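Periplasmic binding protein (Veillonella parvula, PDB 4N01) probably binds a solute in the periplasm for hand-over to a membrane transporter, as related two-lobed periplasmic binding proteins do for iron complexes and vitamin B12. Local coordinates at residues 67-72 with 138-143; 197-202 with 319-324. All coordinates share one frame; numbering follows the deposited sequence.

Contact 1: 67-72 with 138-143; sequences VSMSQA and RAIPAD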
# COMPACT_ATOMS: atom_id res chain seq x y z
N VAL A 67 -5.51 -5.72 16.82
CA VAL A 67 -5.64 -4.30 16.55
C VAL A 67 -4.83 -3.95 15.31
O VAL A 67 -3.64 -4.29 15.21
CB VAL A 67 -5.14 -3.42 17.72
CG1 VAL A 67 -5.06 -1.95 17.30
CG2 VAL A 67 -6.07 -3.59 18.95
N SER A 68 -5.47 -3.28 14.36
CA SER A 68 -4.75 -2.82 13.18
C SER A 68 -4.50 -1.32 13.30
O SER A 68 -5.44 -0.54 13.46
CB SER A 68 -5.54 -3.12 11.91
OG SER A 68 -4.91 -2.52 10.80
N MSE A 69 -3.23 -0.92 13.22
CA MSE A 69 -2.84 0.47 13.39
C MSE A 69 -2.80 1.26 12.08
O MSE A 69 -2.50 2.45 12.09
CB MSE A 69 -1.46 0.55 14.06
CG MSE A 69 -1.37 -0.10 15.43
SE MSE A 69 -2.22 0.93 16.85
CE MSE A 69 -0.73 2.16 17.24
N SER A 70 -3.06 0.59 10.96
CA SER A 70 -2.97 1.26 9.65
C SER A 70 -4.10 0.80 8.74
O SER A 70 -4.60 -0.32 8.88
CB SER A 70 -1.64 0.93 8.98
OG SER A 70 -0.55 1.24 9.84
N GLN A 71 -4.50 1.64 7.79
CA GLN A 71 -5.60 1.26 6.92
C GLN A 71 -5.26 0.05 6.04
O GLN A 71 -6.13 -0.80 5.79
CB GLN A 71 -6.06 2.42 6.04
CG GLN A 71 -7.23 2.03 5.15
CD GLN A 71 -7.88 3.23 4.49
OE1 GLN A 71 -7.63 4.38 4.86
NE2 GLN A 71 -8.72 2.96 3.49
N ALA A 72 -4.02 -0.02 5.58
CA ALA A 72 -3.59 -1.09 4.69
C ALA A 72 -3.72 -2.46 5.37
O ALA A 72 -4.27 -3.40 4.78
CB ALA A 72 -2.18 -0.86 4.18
N ARG A 138 6.57 7.86 17.76
CA ARG A 138 5.54 8.75 17.25
C ARG A 138 4.15 8.22 17.57
O ARG A 138 3.16 8.95 17.47
CB ARG A 138 5.67 8.91 15.73
CG ARG A 138 6.91 9.65 15.27
CD ARG A 138 6.88 9.83 13.77
NE ARG A 138 5.60 10.35 13.31
CZ ARG A 138 4.94 9.93 12.24
NH1 ARG A 138 5.46 8.96 11.49
NH2 ARG A 138 3.78 10.46 11.90
N ALA A 139 4.08 6.94 17.93
CA ALA A 139 2.80 6.29 18.22
C ALA A 139 2.90 5.51 19.53
O ALA A 139 2.99 6.09 20.61
CB ALA A 139 2.39 5.39 17.06
N ILE A 140 2.91 4.18 19.44
CA ILE A 140 3.11 3.36 20.62
C ILE A 140 4.31 2.45 20.42
O ILE A 140 4.25 1.50 19.63
CB ILE A 140 1.88 2.49 20.92
CG1 ILE A 140 0.63 3.36 20.97
CG2 ILE A 140 2.06 1.74 22.24
CD1 ILE A 140 -0.61 2.59 21.31
N PRO A 141 5.42 2.73 21.13
CA PRO A 141 6.66 1.96 20.99
C PRO A 141 6.42 0.47 21.19
O PRO A 141 5.71 0.06 22.12
CB PRO A 141 7.54 2.51 22.12
CG PRO A 141 7.06 3.92 22.31
CD PRO A 141 5.56 3.82 22.12
N ALA A 142 6.99 -0.33 20.30
CA ALA A 142 6.80 -1.77 20.29
C ALA A 142 7.14 -2.41 21.62
O ALA A 142 6.44 -3.32 22.06
CB ALA A 142 7.61 -2.39 19.17
N ASP A 143 8.21 -1.95 22.25
CA ASP A 143 8.66 -2.54 23.51
C ASP A 143 7.59 -2.48 24.61
O ASP A 143 7.52 -3.35 25.47
CB ASP A 143 9.96 -1.88 23.99
CG ASP A 143 9.74 -0.47 24.50
OD1 ASP A 143 9.54 -0.30 25.73
OD2 ASP A 143 9.77 0.48 23.69
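Ser70 O, one residue beyond the Met69 that meets Ala139 and Ile140, accepts hydrogen bonds from both Thr73 OG1 and Thr74 OG1. Ser70 OG in turn bonds to Trp131 N. These bonds tie the turn between strand 66-68 and helix 71-79 to the helix start and to the neighbouring loop, and probably help to fix the backbone beside Met69. Strand 66-68 is the middle strand of the five-stranded parallel sheet of the first lobe, and 138-143 leads into helix 142-147, so the contact brings the loop just past the strand against the connection between strand 127-129 and helix 142-147 of the same α/β lobe.

The contact itself is apolar. Met69 is a selenomethionine, and its terminal methyl rather than the selenium makes the closest approach. With CG beside the backbone N (chi1 -60°) and further bends at chi2 and chi3, the chain curls and brings CE against the side chains of Ala139 and Ile140. The Met69 and Ile140 side chains cross at about a right angle, with Met69 CE 4.1 Å from Ile140 CD1 and as far from Ile140 CG1. Ala139 contributes its methyl from another direction, with Met69 CE 4.5 Å from Ala139 CB. Behind Ile140 stand Tyr117 and Phe120 of helix 117-121, and Phe120 also meets Val67, which makes that helix a common wall for both segments.

No hydrogen bond spans the two segments, and their nearest CA atoms, those of Met69 and Ala139, remain 9.4 Å apart. The chemistry implies a join made by hydrophobic burial and shape, with one long, bent side chain spanning the distance while polar atoms nearby, such as Ser70 O and Ser70 OG, bond to groups outside the contact.

Contact 2: 197-202 with 319-324; sequences AAIQNK and RTVDAL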
# COMPACT_ATOMS: atom_id res chain seq x y z
N ALA A 197 -2.80 -12.48 -14.74
CA ALA A 197 -2.44 -13.16 -15.98
C ALA A 197 -3.32 -12.68 -17.13
O ALA A 197 -2.85 -12.57 -18.28
CB ALA A 197 -2.58 -14.66 -15.81
N ALA A 198 -4.58 -12.39 -16.85
CA ALA A 198 -5.48 -11.90 -17.89
C ALA A 198 -5.05 -10.52 -18.37
O ALA A 198 -5.07 -10.24 -19.58
CB ALA A 198 -6.92 -11.87 -17.39
N ILE A 199 -4.63 -9.67 -17.44
CA ILE A 199 -4.11 -8.36 -17.83
C ILE A 199 -2.84 -8.50 -18.67
O ILE A 199 -2.72 -7.89 -19.74
CB ILE A 199 -3.76 -7.50 -16.60
CG1 ILE A 199 -5.01 -7.27 -15.74
CG2 ILE A 199 -3.15 -6.16 -17.03
CD1 ILE A 199 -4.67 -6.88 -14.32
N GLN A 200 -1.90 -9.30 -18.20
CA GLN A 200 -0.61 -9.42 -18.87
C GLN A 200 -0.74 -10.04 -20.26
O GLN A 200 0.01 -9.68 -21.18
CB GLN A 200 0.38 -10.19 -17.98
CG GLN A 200 0.71 -9.44 -16.68
CD GLN A 200 1.82 -10.10 -15.89
OE1 GLN A 200 1.81 -11.31 -15.68
NE2 GLN A 200 2.79 -9.30 -15.46
N ASN A 201 -1.69 -10.96 -20.44
CA ASN A 201 -1.93 -11.54 -21.76
C ASN A 201 -2.39 -10.51 -22.78
O ASN A 201 -2.00 -10.58 -23.95
CB ASN A 201 -2.93 -12.71 -21.68
CG ASN A 201 -2.26 -14.02 -21.33
OD1 ASN A 201 -1.08 -14.22 -21.64
ND2 ASN A 201 -3.00 -14.92 -20.68
N LYS A 202 -3.21 -9.55 -22.35
CA LYS A 202 -3.61 -8.44 -23.22
C LYS A 202 -2.46 -7.49 -23.54
O LYS A 202 -2.51 -6.77 -24.53
CB LYS A 202 -4.74 -7.63 -22.56
CG LYS A 202 -6.13 -8.24 -22.67
CD LYS A 202 -6.64 -8.20 -24.10
CE LYS A 202 -8.12 -8.54 -24.18
NZ LYS A 202 -8.45 -9.84 -23.55
N ARG A 319 -5.61 -4.05 -2.90
CA ARG A 319 -6.17 -3.37 -4.07
C ARG A 319 -5.30 -3.46 -5.31
O ARG A 319 -5.71 -2.97 -6.37
CB ARG A 319 -6.40 -1.89 -3.78
CG ARG A 319 -7.20 -1.60 -2.52
CD ARG A 319 -7.53 -0.12 -2.51
NE ARG A 319 -8.08 0.31 -1.23
CZ ARG A 319 -8.82 1.41 -1.08
NH1 ARG A 319 -9.12 2.17 -2.14
NH2 ARG A 319 -9.26 1.74 0.12
N THR A 320 -4.11 -4.04 -5.19
CA THR A 320 -3.11 -3.88 -6.25
C THR A 320 -3.52 -4.37 -7.63
O THR A 320 -3.46 -3.61 -8.60
CB THR A 320 -1.75 -4.54 -5.89
OG1 THR A 320 -1.34 -4.11 -4.59
CG2 THR A 320 -0.70 -4.13 -6.90
N VAL A 321 -3.90 -5.63 -7.73
CA VAL A 321 -4.20 -6.19 -9.04
C VAL A 321 -5.44 -5.52 -9.65
O VAL A 321 -5.49 -5.27 -10.86
CB VAL A 321 -4.32 -7.73 -8.99
CG1 VAL A 321 -4.87 -8.26 -10.31
CG2 VAL A 321 -2.94 -8.33 -8.72
N ASP A 322 -6.42 -5.20 -8.81
CA ASP A 322 -7.60 -4.46 -9.27
C ASP A 322 -7.21 -3.11 -9.87
O ASP A 322 -7.70 -2.74 -10.94
CB ASP A 322 -8.58 -4.25 -8.11
CG ASP A 322 -9.82 -3.49 -8.53
OD1 ASP A 322 -10.71 -4.10 -9.16
OD2 ASP A 322 -9.90 -2.28 -8.24
N ALA A 323 -6.32 -2.40 -9.20
CA ALA A 323 -5.84 -1.11 -9.68
C ALA A 323 -4.99 -1.26 -10.94
O ALA A 323 -5.09 -0.46 -11.88
CB ALA A 323 -5.05 -0.41 -8.60
N LEU A 324 -4.16 -2.30 -10.98
CA LEU A 324 -3.33 -2.56 -12.15
C LEU A 324 -4.16 -2.83 -13.40
O LEU A 324 -3.76 -2.49 -14.51
CB LEU A 324 -2.40 -3.74 -11.88
CG LEU A 324 -1.18 -3.50 -10.98
CD1 LEU A 324 -0.41 -4.82 -10.81
CD2 LEU A 324 -0.27 -2.44 -11.54
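The last turns of helix 182-203 run beside the first turn of helix 320-332 in broadly the same direction, and their backbones come nearest where Ile199 CA lies 8.2 Å from Leu324 CA. This is helix-to-helix packing in a two-lobed α/β binding protein, where the long helix 182-203 follows the sheet of the first lobe in sequence and precedes that of the second, consistent with the rigid connecting helix known in this family.

Ile199 is the only residue of 197-202 that touches 319-324. Its CG1 stands beside the backbone N (chi1 -60°) and the chain then extends (chi2 160°), which sends CD1 outward to the facing helix. There the methyl rests largely on main chain: Ile199 CD1 is 3.9 Å from Val321 O and 4.2 Å from Leu324 C. The carbonyl of Val321 points along the helix toward the next turn, which puts Val321 O close to Leu324 C, and the methyl lies over both.

Val321 adds one branch, CG1, whose separation from Ile199 CD1 is 4.2 Å. The same valine also touches Gln192 and Thr195, earlier in helix 182-203, and Leu165 of helix 165-178, and a bound glycerol lies about 5 Å from its side chain. Leu324 starts toward Ile199 but makes only a looser approach, and it also packs on Ile236.

The turn that receives the isoleucine is held by its own helical bonding, including Leu324 N to Thr320 O at 2.8 Å. On the flank of helix 182-203, Gln200 NE2 is hydrogen-bonded to Leu235 O.

Both contacts are buried, apolar and small, and neither has a hydrogen bond between its segments, yet they sit in different parts of the fold. Contact 1 belongs to the first lobe, joining the loop just past a central strand to a second loop; contact 2 packs two helices. They share no helix or strand and lie on opposite sides of the chain's centre, about 31 Å apart between centres. A bent selenomethionine bridges loops in one, whereas a branched residue presses on helical backbone in the other. Polar residues link their margins: Gln71 of contact 1 and Arg319 of contact 2 touch, Gln71 NE2 hydrogen-bonding to Glu75 OE2 and Arg319 NH2 salt-bridging the same atom.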